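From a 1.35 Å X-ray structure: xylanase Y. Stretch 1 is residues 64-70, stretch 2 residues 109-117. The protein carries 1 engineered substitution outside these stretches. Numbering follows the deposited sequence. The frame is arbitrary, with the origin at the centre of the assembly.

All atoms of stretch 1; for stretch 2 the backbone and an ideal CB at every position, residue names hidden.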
ATOM      1  N   ASN A  64       0.542   7.863  16.595  1.00 19.49           N
ATOM      2  CA  ASN A  64       1.844   7.589  17.193  1.00 22.19           C
ATOM      3  C   ASN A  64       2.750   8.816  17.244  1.00 19.31           C
ATOM      4  O   ASN A  64       3.887   8.740  17.711  1.00 21.15           O
ATOM      5  CB  ASN A  64       2.532   6.460  16.425  1.00 20.90           C
ATOM      6  CG  ASN A  64       1.786   5.143  16.540  1.00 23.16           C
ATOM      7  OD1 ASN A  64       1.623   4.606  17.637  1.00 26.56           O
ATOM      8  ND2 ASN A  64       1.325   4.620  15.412  1.00 22.50           N
ATOM      9  N   LEU A  65       2.235   9.944  16.765  1.00 19.08           N
ATOM     10  CA  LEU A  65       2.978  11.197  16.756  1.00 17.78           C
ATOM     11  C   LEU A  65       4.348  11.088  16.094  1.00 20.29           C
ATOM     12  O   LEU A  65       5.341  11.609  16.602  1.00 19.28           O
ATOM     13  CB  LEU A  65       3.133  11.730  18.184  1.00 21.33           C
ATOM     14  CG  LEU A  65       1.828  12.083  18.903  1.00 25.73           C
ATOM     15  CD1 LEU A  65       2.142  12.633  20.287  1.00 25.90           C
ATOM     16  CD2 LEU A  65       1.047  13.104  18.087  1.00 24.10           C
ATOM     17  N   ASP A  66       4.398  10.401  14.960  1.00 15.47           N
ATOM     18  CA  ASP A  66       5.643  10.261  14.223  1.00 13.61           C
ATOM     19  C   ASP A  66       5.368  10.251  12.724  1.00 14.11           C
ATOM     20  O   ASP A  66       4.211  10.257  12.291  1.00 15.11           O
ATOM     21  CB  ASP A  66       6.400   8.993  14.658  1.00 15.70           C
ATOM     22  CG  ASP A  66       5.686   7.706  14.277  1.00 15.93           C
ATOM     23  OD1 ASP A  66       4.514   7.757  13.850  1.00 17.70           O
ATOM     24  OD2 ASP A  66       6.306   6.627  14.418  1.00 20.69           O
ATOM     25  N   VAL A  67       6.438  10.271  11.941  1.00 12.21           N
ATOM     26  CA  VAL A  67       6.348  10.266  10.486  1.00 13.58           C
ATOM     27  C   VAL A  67       6.945   8.941  10.034  1.00 11.02           C
ATOM     28  O   VAL A  67       8.093   8.632  10.353  1.00 12.75           O
ATOM     29  CB  VAL A  67       7.149  11.442   9.884  1.00 10.91           C
ATOM     30  CG1 VAL A  67       7.065  11.417   8.369  1.00 13.03           C
ATOM     31  CG2 VAL A  67       6.617  12.766  10.424  1.00 14.21           C
ATOM     32  N   ARG A  68       6.168   8.156   9.299  1.00 10.54           N
ATOM     33  CA  ARG A  68       6.626   6.848   8.851  1.00 12.01           C
ATOM     34  C   ARG A  68       6.790   6.748   7.345  1.00  9.23           C
ATOM     35  O   ARG A  68       6.090   7.422   6.593  1.00  9.79           O
ATOM     36  CB  ARG A  68       5.653   5.782   9.353  1.00 14.61           C
ATOM     37  CG  ARG A  68       5.468   5.866  10.857  1.00 17.40           C
ATOM     38  CD  ARG A  68       4.579   4.784  11.429  1.00 23.08           C
ATOM     39  NE  ARG A  68       4.614   4.847  12.887  1.00 23.48           N
ATOM     40  CZ  ARG A  68       4.147   3.904  13.696  1.00 22.37           C
ATOM     41  NH1 ARG A  68       3.595   2.807  13.199  1.00 21.26           N
ATOM     42  NH2 ARG A  68       4.251   4.055  15.010  1.00 25.28           N
ATOM     43  N   THR A  69       7.724   5.909   6.903  1.00 10.36           N
ATOM     44  CA  THR A  69       7.942   5.756   5.470  1.00  9.41           C
ATOM     45  C   THR A  69       6.682   5.216   4.800  1.00 10.22           C
ATOM     46  O   THR A  69       6.430   5.493   3.634  1.00 10.57           O
ATOM     47  CB  THR A  69       9.160   4.850   5.164  1.00  9.90           C
ATOM     48  OG1 THR A  69       9.062   3.624   5.898  1.00  9.76           O
ATOM     49  CG2 THR A  69      10.449   5.566   5.547  1.00 10.15           C
ATOM     50  N   GLU A  70       5.887   4.460   5.548  1.00 10.69           N
ATOM     51  CA  GLU A  70       4.626   3.939   5.024  1.00 11.25           C
ATOM     52  C   GLU A  70       3.755   5.129   4.610  1.00 10.62           C
ATOM     53  O   GLU A  70       3.227   5.176   3.499  1.00 10.63           O
ATOM     54  CB  GLU A  70       3.909   3.132   6.111  1.00 12.27           C
ATOM     55  CG  GLU A  70       2.453   2.792   5.809  1.00 15.83           C
ATOM     56  CD  GLU A  70       1.682   2.405   7.061  1.00 19.43           C
ATOM     57  OE1 GLU A  70       1.602   3.237   7.991  1.00 20.41           O
ATOM     58  OE2 GLU A  70       1.158   1.275   7.117  1.00 21.90           O
ATOM     59  N   UNK A 109      18.670   2.748   2.522  1.00  9.31           N
ATOM     60  CA  UNK A 109      17.249   2.576   2.803  1.00  9.90           C
ATOM     61  C   UNK A 109      16.762   3.785   3.599  1.00  8.72           C
ATOM     62  O   UNK A 109      17.548   4.678   3.930  1.00  9.72           O
ATOM     63  CB  UNK A 109      16.989   1.275   3.565  1.00  9.90           C
ATOM     64  N   UNK A 110      15.472   3.809   3.916  1.00  9.40           N
ATOM     65  CA  UNK A 110      14.880   4.925   4.649  1.00  8.81           C
ATOM     66  C   UNK A 110      14.440   4.538   6.059  1.00  9.25           C
ATOM     67  O   UNK A 110      13.738   3.545   6.247  1.00  9.86           O
ATOM     68  CB  UNK A 110      13.683   5.477   3.873  1.00  8.81           C
ATOM     69  N   UNK A 111      14.860   5.323   7.051  1.00  9.95           N
ATOM     70  CA  UNK A 111      14.490   5.063   8.442  1.00 10.33           C
ATOM     71  C   UNK A 111      12.966   5.016   8.484  1.00  9.76           C
ATOM     72  O   UNK A 111      12.302   5.957   8.053  1.00 10.46           O
ATOM     73  CB  UNK A 111      15.049   6.124   9.392  1.00 10.33           C
ATOM     74  N   UNK A 112      12.409   3.933   9.018  1.00 11.47           N
ATOM     75  CA  UNK A 112      10.959   3.767   9.015  1.00  9.65           C
ATOM     76  C   UNK A 112      10.133   4.754   9.827  1.00 10.99           C
ATOM     77  O   UNK A 112       8.993   5.058   9.459  1.00 10.17           O
ATOM     78  CB  UNK A 112      10.638   2.359   9.521  1.00  9.65           C
ATOM     79  N   UNK A 113      10.702   5.256  10.918  1.00 12.03           N
ATOM     80  CA  UNK A 113       9.995   6.192  11.784  1.00  9.47           C
ATOM     81  C   UNK A 113      10.866   7.360  12.218  1.00 11.17           C
ATOM     82  O   UNK A 113      11.979   7.166  12.704  1.00 12.81           O
ATOM     83  CB  UNK A 113       9.466   5.461  13.019  1.00  9.47           C
ATOM     84  N   UNK A 114      10.346   8.567  12.029  1.00 12.16           N
ATOM     85  CA  UNK A 114      11.040   9.790  12.417  1.00 10.29           C
ATOM     86  C   UNK A 114      10.098  10.664  13.224  1.00 13.63           C
ATOM     87  O   UNK A 114       8.879  10.539  13.125  1.00 13.25           O
ATOM     88  CB  UNK A 114      11.560  10.543  11.191  1.00 10.29           C
ATOM     89  N   UNK A 115      10.670  11.551  14.029  1.00 14.30           N
ATOM     90  CA  UNK A 115       9.865  12.478  14.806  1.00 16.03           C
ATOM     91  C   UNK A 115       9.504  13.606  13.848  1.00 14.02           C
ATOM     92  O   UNK A 115      10.126  13.761  12.796  1.00 14.69           O
ATOM     93  CB  UNK A 115      10.600  12.986  16.048  1.00 16.03           C
ATOM     94  N   UNK A 116       8.481  14.404  14.187  1.00 14.67           N
ATOM     95  CA  UNK A 116       8.093  15.504  13.304  1.00 16.64           C
ATOM     96  C   UNK A 116       9.228  16.480  12.986  1.00 14.07           C
ATOM     97  O   UNK A 116       9.207  17.132  11.945  1.00 16.56           O
ATOM     98  CB  UNK A 116       6.933  16.275  13.937  1.00 16.64           C
ATOM     99  N   UNK A 117      10.216  16.585  13.875  1.00 16.27           N
ATOM    100  CA  UNK A 117      11.329  17.497  13.627  1.00 16.08           C
ATOM    101  C   UNK A 117      12.399  16.888  12.723  1.00 18.58           C
ATOM    102  O   UNK A 117      13.399  17.535  12.413  1.00 18.80           O
ATOM    103  CB  UNK A 117      11.959  17.918  14.956  1.00 16.08           C
TER

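Position 109 lies beyond the reach of stretch 1: nothing there comes within 5.5 Å of its ideal CB, so these coordinates favour no residue type. It is Tyr-109, which makes no contact across the pair.

At 110 the CA-to-CB bond points toward stretch 1, and the ideal CB sits 3.6 Å from Thr-69 CG2. A methyl group asks for a nonpolar neighbour, and many aliphatic or aromatic residues would serve. The residue is Phe-110; its CB packs on that methyl while the ring, at chi1 -62°, leads away.

Position 111 points sideways with no atom of stretch 1 near its CB, so the choice is wide. Ala-111 contributes mainly backbone, its O lying 3.1 Å from Thr-69 CG2.

The carbonyl of 112 already has a task whatever the side chain: Thr-69 N donates to its O at 3.0 Å, and Arg-68 CA makes a CA-H...O contact with the same atom, also at 3.0 Å. CB points sideways, 4.1 Å from Thr-69 OG1. The Arg-68 guanidinium lies farther off, and a large aromatic could span the gap. Trp-112, with chi1 at 85° (p), does so edge-on: its CZ3 lies over one face of the guanidinium, 3.5 Å from Arg-68 CZ.

Position 113 pairs with Arg-68 in the antiparallel bridge, its CB on the same face as that side chain and 3.6 Å from Asp-66 OD2. So short a gap favours a small donor, serine or threonine. Ser-113, with chi1 at 172° (t), donates from OG to Asp-66 OD2 at 2.7 Å. That oxygen also receives Arg-68 NE at 2.9 Å in a salt bridge, so the carboxylate ties both strands together.

At 114 the backbone does the work: Val-67 N donates to the O of 114 at 2.7 Å, and the N of 114 donates to Val-67 O at 2.8 Å. CB shares the face of Val-67, where small or medium nonpolar residues suit. Cys-114 is compact and weakly polar, with chi1 at -74° (m).

Position 115 points away, so only a long, flexible side chain could return. Gln-115 does: water 1 lies 2.9 Å from Gln-115 OE1 and 3.0 Å from Asn-64 O, within hydrogen-bonding reach of both.

At 116, phi of -56° permits proline, and Val-67 CG2 offers a nonpolar surface. Pro-116 places CA 4.2 Å from that methyl and CD 3.6 Å from Leu-65 O.

Position 117 points away, and many types would suit; it is Asp-117, without contact across the pair.

Stretch 2 (109-117) YFAWSCQPD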
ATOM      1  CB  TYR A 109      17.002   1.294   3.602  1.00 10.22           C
ATOM      2  CG  TYR A 109      17.320   0.009   2.862  1.00  9.85           C
ATOM      3  CD1 TYR A 109      16.864  -0.207   1.560  1.00  9.45           C
ATOM      4  CD2 TYR A 109      18.020  -1.020   3.491  1.00  8.64           C
ATOM      5  CE1 TYR A 109      17.090  -1.422   0.907  1.00  8.99           C
ATOM      6  CE2 TYR A 109      18.252  -2.237   2.849  1.00  8.97           C
ATOM      7  CZ  TYR A 109      17.783  -2.429   1.562  1.00  8.84           C
ATOM      8  OH  TYR A 109      17.985  -3.644   0.945  1.00 10.46           O
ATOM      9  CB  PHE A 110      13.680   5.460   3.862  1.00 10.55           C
ATOM     10  CG  PHE A 110      14.037   5.992   2.501  1.00 10.86           C
ATOM     11  CD1 PHE A 110      14.266   7.351   2.309  1.00 11.82           C
ATOM     12  CD2 PHE A 110      14.184   5.129   1.418  1.00 14.02           C
ATOM     13  CE1 PHE A 110      14.638   7.846   1.060  1.00 11.80           C
ATOM     14  CE2 PHE A 110      14.559   5.615   0.165  1.00 12.21           C
ATOM     15  CZ  PHE A 110      14.785   6.976  -0.013  1.00 14.23           C
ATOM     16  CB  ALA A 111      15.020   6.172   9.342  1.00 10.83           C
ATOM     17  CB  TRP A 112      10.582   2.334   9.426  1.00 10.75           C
ATOM     18  CG  TRP A 112      10.501   2.095  10.902  1.00 12.97           C
ATOM     19  CD1 TRP A 112      11.531   1.810  11.751  1.00 11.23           C
ATOM     20  CD2 TRP A 112       9.314   2.118  11.702  1.00 12.01           C
ATOM     21  NE1 TRP A 112      11.057   1.648  13.034  1.00 14.44           N
ATOM     22  CE2 TRP A 112       9.698   1.834  13.030  1.00 13.82           C
ATOM     23  CE3 TRP A 112       7.960   2.351  11.422  1.00 14.62           C
ATOM     24  CZ2 TRP A 112       8.775   1.776  14.081  1.00 14.48           C
ATOM     25  CZ3 TRP A 112       7.042   2.294  12.468  1.00 17.04           C
ATOM     26  CH2 TRP A 112       7.456   2.008  13.781  1.00 16.92           C
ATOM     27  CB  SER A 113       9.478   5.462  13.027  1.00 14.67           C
ATOM     28  OG  SER A 113       8.942   6.373  13.971  1.00 13.58           O
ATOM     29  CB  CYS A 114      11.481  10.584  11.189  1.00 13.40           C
ATOM     30  SG  CYS A 114      12.873   9.907  10.285  1.00 14.13           S
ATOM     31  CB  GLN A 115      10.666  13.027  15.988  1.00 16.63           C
ATOM     32  CG  GLN A 115      10.868  12.031  17.117  1.00 18.37           C
ATOM     33  CD  GLN A 115       9.554  11.522  17.682  1.00 26.35           C
ATOM     34  OE1 GLN A 115       8.851  10.734  17.047  1.00 25.41           O
ATOM     35  NE2 GLN A 115       9.211  11.980  18.881  1.00 30.34           N
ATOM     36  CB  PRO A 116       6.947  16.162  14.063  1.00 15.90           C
ATOM     37  CG  PRO A 116       6.301  14.993  14.744  1.00 17.27           C
ATOM     38  CD  PRO A 116       7.498  14.228  15.271  1.00 13.58           C
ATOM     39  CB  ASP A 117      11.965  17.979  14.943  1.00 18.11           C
ATOM     40  CG  ASP A 117      12.614  16.858  15.741  1.00 21.32           C
ATOM     41  OD1 ASP A 117      12.801  15.747  15.203  1.00 18.64           O
ATOM     42  OD2 ASP A 117      12.956  17.100  16.919  1.00 23.60           O
TER
HETATM   43  O   HOH W   1       6.812   9.145  18.270  1.00 29.87           O
HETATM   44  O   HOH W   2       6.485  12.664  18.752  1.00 41.76           O
HETATM   45  O   HOH W   3      11.450   2.366   5.101  1.00 10.44           O
HETATM   46  O   HOH W   4       6.977   2.786   7.760  1.00 13.37           O
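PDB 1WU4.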